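Side-chain contacts in large adhesion protein (Lap) involved in biofilm formation (Marinobacter hydrocarbonoclasticus, PDB 6XI3), which probably contributes to biofilm formation, with calcium-binding tandem Ig-like repeats that form an extending region carrying the adhesin toward its target: residues L224-D229 with V253-T258; A267-T270 with S276-L279. All coordinates share one frame; numbering follows the deposited sequence.

Interaction 1: residues L224-D229 with V253-T258; sequences LTVSVD and VDLTVT. With EDT ({[-(bis-carboxymethyl-amino)-ethyl]-carboxymethyl-amino}-acetic acid), chain I.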
loop_
_atom_site.group_PDB
_atom_site.type_symbol
_atom_site.label_atom_id
_atom_site.label_comp_id
_atom_site.label_asym_id
_atom_site.label_seq_id
_atom_site.Cartn_x
_atom_site.Cartn_y
_atom_site.Cartn_z
ATOM N N LEU A 224 3.153 6.663 -11.170
ATOM C CA LEU A 224 1.914 7.379 -11.522
ATOM C C LEU A 224 2.181 8.077 -12.859
ATOM O O LEU A 224 3.279 8.615 -13.035
ATOM C CB LEU A 224 1.515 8.357 -10.405
ATOM C CG LEU A 224 0.231 9.158 -10.681
ATOM C CD1 LEU A 224 -0.555 9.458 -9.417
ATOM C CD2 LEU A 224 0.539 10.463 -11.394
ATOM N N THR A 225 1.230 7.976 -13.783
ATOM C CA THR A 225 1.203 8.815 -15.000
ATOM C C THR A 225 -0.040 9.704 -14.962
ATOM O O THR A 225 -1.025 9.298 -14.358
ATOM C CB THR A 225 1.261 7.961 -16.267
ATOM O OG1 THR A 225 0.000 7.306 -16.396
ATOM C CG2 THR A 225 2.416 6.971 -16.276
ATOM N N VAL A 226 0.032 10.872 -15.606
ATOM C CA VAL A 226 -1.144 11.759 -15.781
ATOM C C VAL A 226 -1.188 12.163 -17.249
ATOM O O VAL A 226 -0.137 12.257 -17.876
ATOM C CB VAL A 226 -1.143 12.961 -14.823
ATOM C CG1 VAL A 226 -0.000 13.938 -15.079
ATOM C CG2 VAL A 226 -2.483 13.689 -14.871
ATOM N N SER A 227 -2.385 12.355 -17.785
ATOM C CA SER A 227 -2.516 12.859 -19.163
ATOM C C SER A 227 -3.678 13.845 -19.219
ATOM O O SER A 227 -4.650 13.723 -18.417
ATOM C CB SER A 227 -2.583 11.723 -20.162
ATOM O OG SER A 227 -3.899 11.303 -20.382
ATOM N N VAL A 228 -3.517 14.850 -20.065
ATOM C CA VAL A 228 -4.573 15.838 -20.352
ATOM C C VAL A 228 -5.311 15.265 -21.543
ATOM O O VAL A 228 -4.738 15.301 -22.607
ATOM C CB VAL A 228 -3.954 17.223 -20.607
ATOM C CG1 VAL A 228 -5.017 18.284 -20.773
ATOM C CG2 VAL A 228 -3.013 17.564 -19.473
ATOM N N ASP A 229 -6.466 14.649 -21.314
ATOM C CA ASP A 229 -7.321 14.101 -22.392
ATOM C C ASP A 229 -7.858 15.244 -23.264
ATOM O O ASP A 229 -7.782 15.122 -24.478
ATOM C CB ASP A 229 -8.436 13.235 -21.822
ATOM C CG ASP A 229 -7.831 12.062 -21.043
ATOM O OD1 ASP A 229 -6.712 11.652 -21.385
ATOM O OD2 ASP A 229 -8.450 11.601 -20.103
ATOM N N VAL A 253 -5.770 10.816 -5.440
ATOM C CA VAL A 253 -4.846 11.500 -6.368
ATOM C C VAL A 253 -5.138 12.984 -6.204
ATOM O O VAL A 253 -6.295 13.379 -6.406
ATOM C CB VAL A 253 -5.068 11.032 -7.810
ATOM C CG1 VAL A 253 -4.089 11.682 -8.782
ATOM C CG2 VAL A 253 -4.989 9.515 -7.887
ATOM N N ASP A 254 -4.121 13.769 -5.898
ATOM C CA ASP A 254 -4.204 15.240 -5.807
ATOM C C ASP A 254 -3.617 15.790 -7.089
ATOM O O ASP A 254 -2.499 15.348 -7.452
ATOM C CB ASP A 254 -3.440 15.763 -4.603
ATOM C CG ASP A 254 -4.067 15.294 -3.303
ATOM O OD1 ASP A 254 -5.329 15.135 -3.259
ATOM O OD2 ASP A 254 -3.289 15.095 -2.363
ATOM N N LEU A 255 -4.367 16.669 -7.752
ATOM C CA LEU A 255 -3.958 17.237 -9.040
ATOM C C LEU A 255 -3.867 18.740 -8.878
ATOM O O LEU A 255 -4.595 19.293 -8.047
ATOM C CB LEU A 255 -4.943 16.858 -10.140
ATOM C CG LEU A 255 -5.045 15.361 -10.421
ATOM C CD1 LEU A 255 -6.327 14.813 -9.859
ATOM C CD2 LEU A 255 -4.967 15.083 -11.897
ATOM N N THR A 256 -2.974 19.356 -9.638
ATOM C CA THR A 256 -2.919 20.832 -9.725
ATOM C C THR A 256 -2.830 21.154 -11.201
ATOM O O THR A 256 -2.251 20.316 -11.940
ATOM C CB THR A 256 -1.758 21.464 -8.941
ATOM O OG1 THR A 256 -0.561 20.987 -9.553
ATOM C CG2 THR A 256 -1.802 21.155 -7.467
ATOM N N VAL A 257 -3.534 22.218 -11.593
ATOM C CA VAL A 257 -3.469 22.789 -12.961
ATOM C C VAL A 257 -2.955 24.216 -12.807
ATOM O O VAL A 257 -3.621 25.015 -12.119
ATOM C CB VAL A 257 -4.826 22.775 -13.688
ATOM C CG1 VAL A 257 -4.653 23.170 -15.140
ATOM C CG2 VAL A 257 -5.534 21.442 -13.586
ATOM N N THR A 258 -1.840 24.513 -13.471
ATOM C CA THR A 258 -1.094 25.778 -13.307
ATOM C C THR A 258 -1.072 26.471 -14.670
ATOM O O THR A 258 -0.747 25.816 -15.674
ATOM C CB THR A 258 0.282 25.532 -12.668
ATOM O OG1 THR A 258 0.132 24.776 -11.457
ATOM C CG2 THR A 258 0.991 26.827 -12.321
HETATM O O20 EDT I . 5.801 9.159 -16.080
HETATM C C5 EDT I . 6.219 8.213 -15.378
HETATM O O19 EDT I . 5.999 6.981 -15.709
HETATM C C4 EDT I . 7.086 8.578 -14.174
HETATM N N3 EDT I . 7.775 9.908 -14.243
HETATM C C2 EDT I . 8.519 10.176 -15.517
HETATM C C1 EDT I . 9.501 9.085 -15.928
HETATM O O18 EDT I . 9.394 8.558 -17.084
HETATM O O17 EDT I . 10.416 8.771 -15.132
HETATM C C6 EDT I . 8.748 10.050 -13.144
HETATM C C7 EDT I . 8.012 10.450 -11.918
HETATM N N8 EDT I . 8.875 11.305 -11.092
HETATM C C9 EDT I . 8.112 12.464 -10.588
HETATM C C10 EDT I . 8.961 13.561 -9.984
HETATM O O16 EDT I . 8.610 14.738 -10.203
HETATM O O15 EDT I . 9.946 13.274 -9.263
HETATM C C11 EDT I . 9.457 10.523 -9.979
HETATM C C12 EDT I . 8.554 10.418 -8.758
HETATM O O13 EDT I . 7.359 10.093 -8.904
HETATM O O14 EDT I . 9.015 10.628 -7.609
#
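Leu255 and Val226 meet methyl to methyl in the interior of a β-sandwich, and, two residues earlier on each strand, Leu224 meets Val253. Leu255 reaches across from strand 252-258. Its CB is still 6.2 Å from Val226 CG2, and CG has closed the gap to 5.4 Å. With CG set anti to the carbonyl carbon (chi1 -63°), the chain slants inward until CD2 lies 4.1 Å from Val226 CG2. The other branch, CD1, turns back along its own strand and rests 4.0 Å from Val253 CG1. Val226 CG2 extends from strand 223-232, anti to the backbone N, and the two side chains run past one another antiparallel. Leu224, whose CB already points toward the opposing strand, touches Val253 CG1 with its CD1 at 4.2 Å. Leu240 packs on Leu255, and Ala296 packs on both Leu224 and Val226, so neighbouring strands share in enclosing these groups.

The alternate residue Thr225 faces the other side of its strand. Its OG1 is hydrogen-bonded to Thr243 OG1, while CG2 approaches O19 of the bound EDTA at 3.6 Å, a methyl against a carboxylate oxygen. The ligand also lies by the backbone O of Leu224 and takes a hydrogen bond from Ser307 N.

No hydrogen bond joins the two strands here, and the nearest backbones, at Val226 and Leu255, are 9.1 Å apart between CA atoms. Between these two segments the contact is purely aliphatic and imposes no directional geometry, whereas Val226 N is held by Asp308 OD2 of the facing sheet.

Interaction 2: residues A267-T270 with S276-L279; sequences ATTT and SYSL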
loop_
_atom_site.group_PDB
_atom_site.type_symbol
_atom_site.label_atom_id
_atom_site.label_comp_id
_atom_site.label_asym_id
_atom_site.label_seq_id
_atom_site.Cartn_x
_atom_site.Cartn_y
_atom_site.Cartn_z
ATOM N N ALA A 267 -7.677 19.810 -7.971
ATOM C CA ALA A 267 -8.664 18.752 -8.232
ATOM C C ALA A 267 -8.223 17.495 -7.498
ATOM O O ALA A 267 -7.039 17.359 -7.138
ATOM C CB ALA A 267 -8.793 18.506 -9.700
ATOM N N THR A 268 -9.158 16.595 -7.266
ATOM C CA THR A 268 -8.824 15.315 -6.616
ATOM C C THR A 268 -9.747 14.225 -7.185
ATOM O O THR A 268 -10.835 14.550 -7.664
ATOM C CB THR A 268 -8.840 15.509 -5.094
ATOM O OG1 THR A 268 -8.484 14.262 -4.501
ATOM C CG2 THR A 268 -10.196 15.902 -4.563
ATOM N N THR A 269 -9.281 12.978 -7.216
ATOM C CA THR A 269 -10.108 11.803 -7.563
ATOM C C THR A 269 -9.447 10.603 -6.891
ATOM O O THR A 269 -8.540 10.815 -6.105
ATOM C CB THR A 269 -10.336 11.664 -9.076
ATOM O OG1 THR A 269 -11.374 10.705 -9.207
ATOM C CG2 THR A 269 -9.134 11.239 -9.890
ATOM N N THR A 270 -9.952 9.410 -7.142
ATOM C CA THR A 270 -9.484 8.187 -6.465
ATOM C C THR A 270 -9.091 7.143 -7.501
ATOM O O THR A 270 -9.601 7.172 -8.613
ATOM C CB THR A 270 -10.543 7.652 -5.497
ATOM O OG1 THR A 270 -11.691 7.369 -6.267
ATOM C CG2 THR A 270 -10.895 8.628 -4.400
ATOM N N SER A 276 -6.216 2.795 -12.543
ATOM C CA SER A 276 -6.563 3.969 -13.386
ATOM C C SER A 276 -7.301 4.990 -12.534
ATOM O O SER A 276 -7.894 4.615 -11.499
ATOM C CB SER A 276 -7.365 3.588 -14.619
ATOM O OG SER A 276 -8.655 3.109 -14.263
ATOM N N TYR A 277 -7.244 6.246 -12.963
ATOM C CA TYR A 277 -8.054 7.352 -12.413
ATOM C C TYR A 277 -8.443 8.280 -13.575
ATOM O O TYR A 277 -7.774 8.321 -14.614
ATOM C CB TYR A 277 -7.319 8.018 -11.241
ATOM C CG TYR A 277 -6.092 8.798 -11.642
ATOM C CD1 TYR A 277 -6.213 10.100 -12.071
ATOM C CD2 TYR A 277 -4.844 8.204 -11.694
ATOM C CE1 TYR A 277 -5.119 10.809 -12.526
ATOM C CE2 TYR A 277 -3.725 8.907 -12.103
ATOM C CZ TYR A 277 -3.870 10.225 -12.511
ATOM O OH TYR A 277 -2.811 10.948 -12.948
ATOM N N SER A 278 -9.544 9.003 -13.382
ATOM C CA SER A 278 -10.187 9.872 -14.396
ATOM C C SER A 278 -10.908 11.004 -13.671
ATOM O O SER A 278 -11.613 10.728 -12.674
ATOM C CB SER A 278 -11.190 9.080 -15.217
ATOM O OG SER A 278 -11.685 9.896 -16.257
ATOM N N LEU A 279 -10.816 12.221 -14.183
ATOM C CA LEU A 279 -11.706 13.304 -13.709
ATOM C C LEU A 279 -12.117 14.139 -14.918
ATOM O O LEU A 279 -11.202 14.629 -15.619
ATOM C CB LEU A 279 -10.952 14.108 -12.646
ATOM C CG LEU A 279 -11.770 15.166 -11.909
ATOM C CD1 LEU A 279 -13.049 14.598 -11.271
ATOM C CD2 LEU A 279 -10.898 15.870 -10.878
HETATM O O HOH W 1 -10.840 8.120 -10.772
#
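At one margin of the Ig-like β-sandwich, the edge strand 264-270 of the four-stranded sheet passes beside 277-283, an outer strand of the three-stranded sheet, after the short connection between them. Their short segments run roughly antiparallel, at 140°, with axes 6.6 Å apart at closest approach. A water takes up the gap between the backbones: it donates to Thr270 O at 2.7 Å, accepts from Ser278 N at 3.0 Å, and hydrogen-bonds to Thr269 OG1 at 3.1 Å. The anti placement of OG1 relative to the backbone N (chi1 -167°) brings the hydroxyl to this water, while Thr269 CG2 turns to Tyr277, approaching its CD1 at 3.8 Å; the two side chains meet roughly perpendicular. The Tyr277 ring continues into the interior, where its OH is hydrogen-bonded to Thr225 O. Farther along, the CD2 methyl of Leu279 sits against Ala267 CB at 3.6 Å and also lies beside the carbonyl oxygen of Thr268. Three polar groups thus share one water, with the Leu279–Ala267 apolar contact farther along the strands. Such a junction, where the chain crosses from one sheet to the other at the sandwich edge, is characteristic of Ig-like β-sandwich domains.

In the fold
Interactions 1 and 2 belong to one Ig-like repeat, with centres about 8 Å apart. Strands 252-258 and 264-270 are neighbours in the same sheet, and a probable backbone hydrogen bond from Leu255 N to Ala267 O (2.8 Å) ties one contact to the other. Tyr277 makes the second connection: its OH lies 2.8 Å from Thr225 O, a probable hydrogen bond, and its side chain packs on Leu224, Val226 and Val253. Interaction 1 contributes Leu224 and Thr225 to the EDTA pocket, whereas the Tyr277 side chain of interaction 2 is about 9 Å from the ligand. A calcium ion lies about 13 Å from the side chain of Leu224, and its ligands are residues outside both contacts.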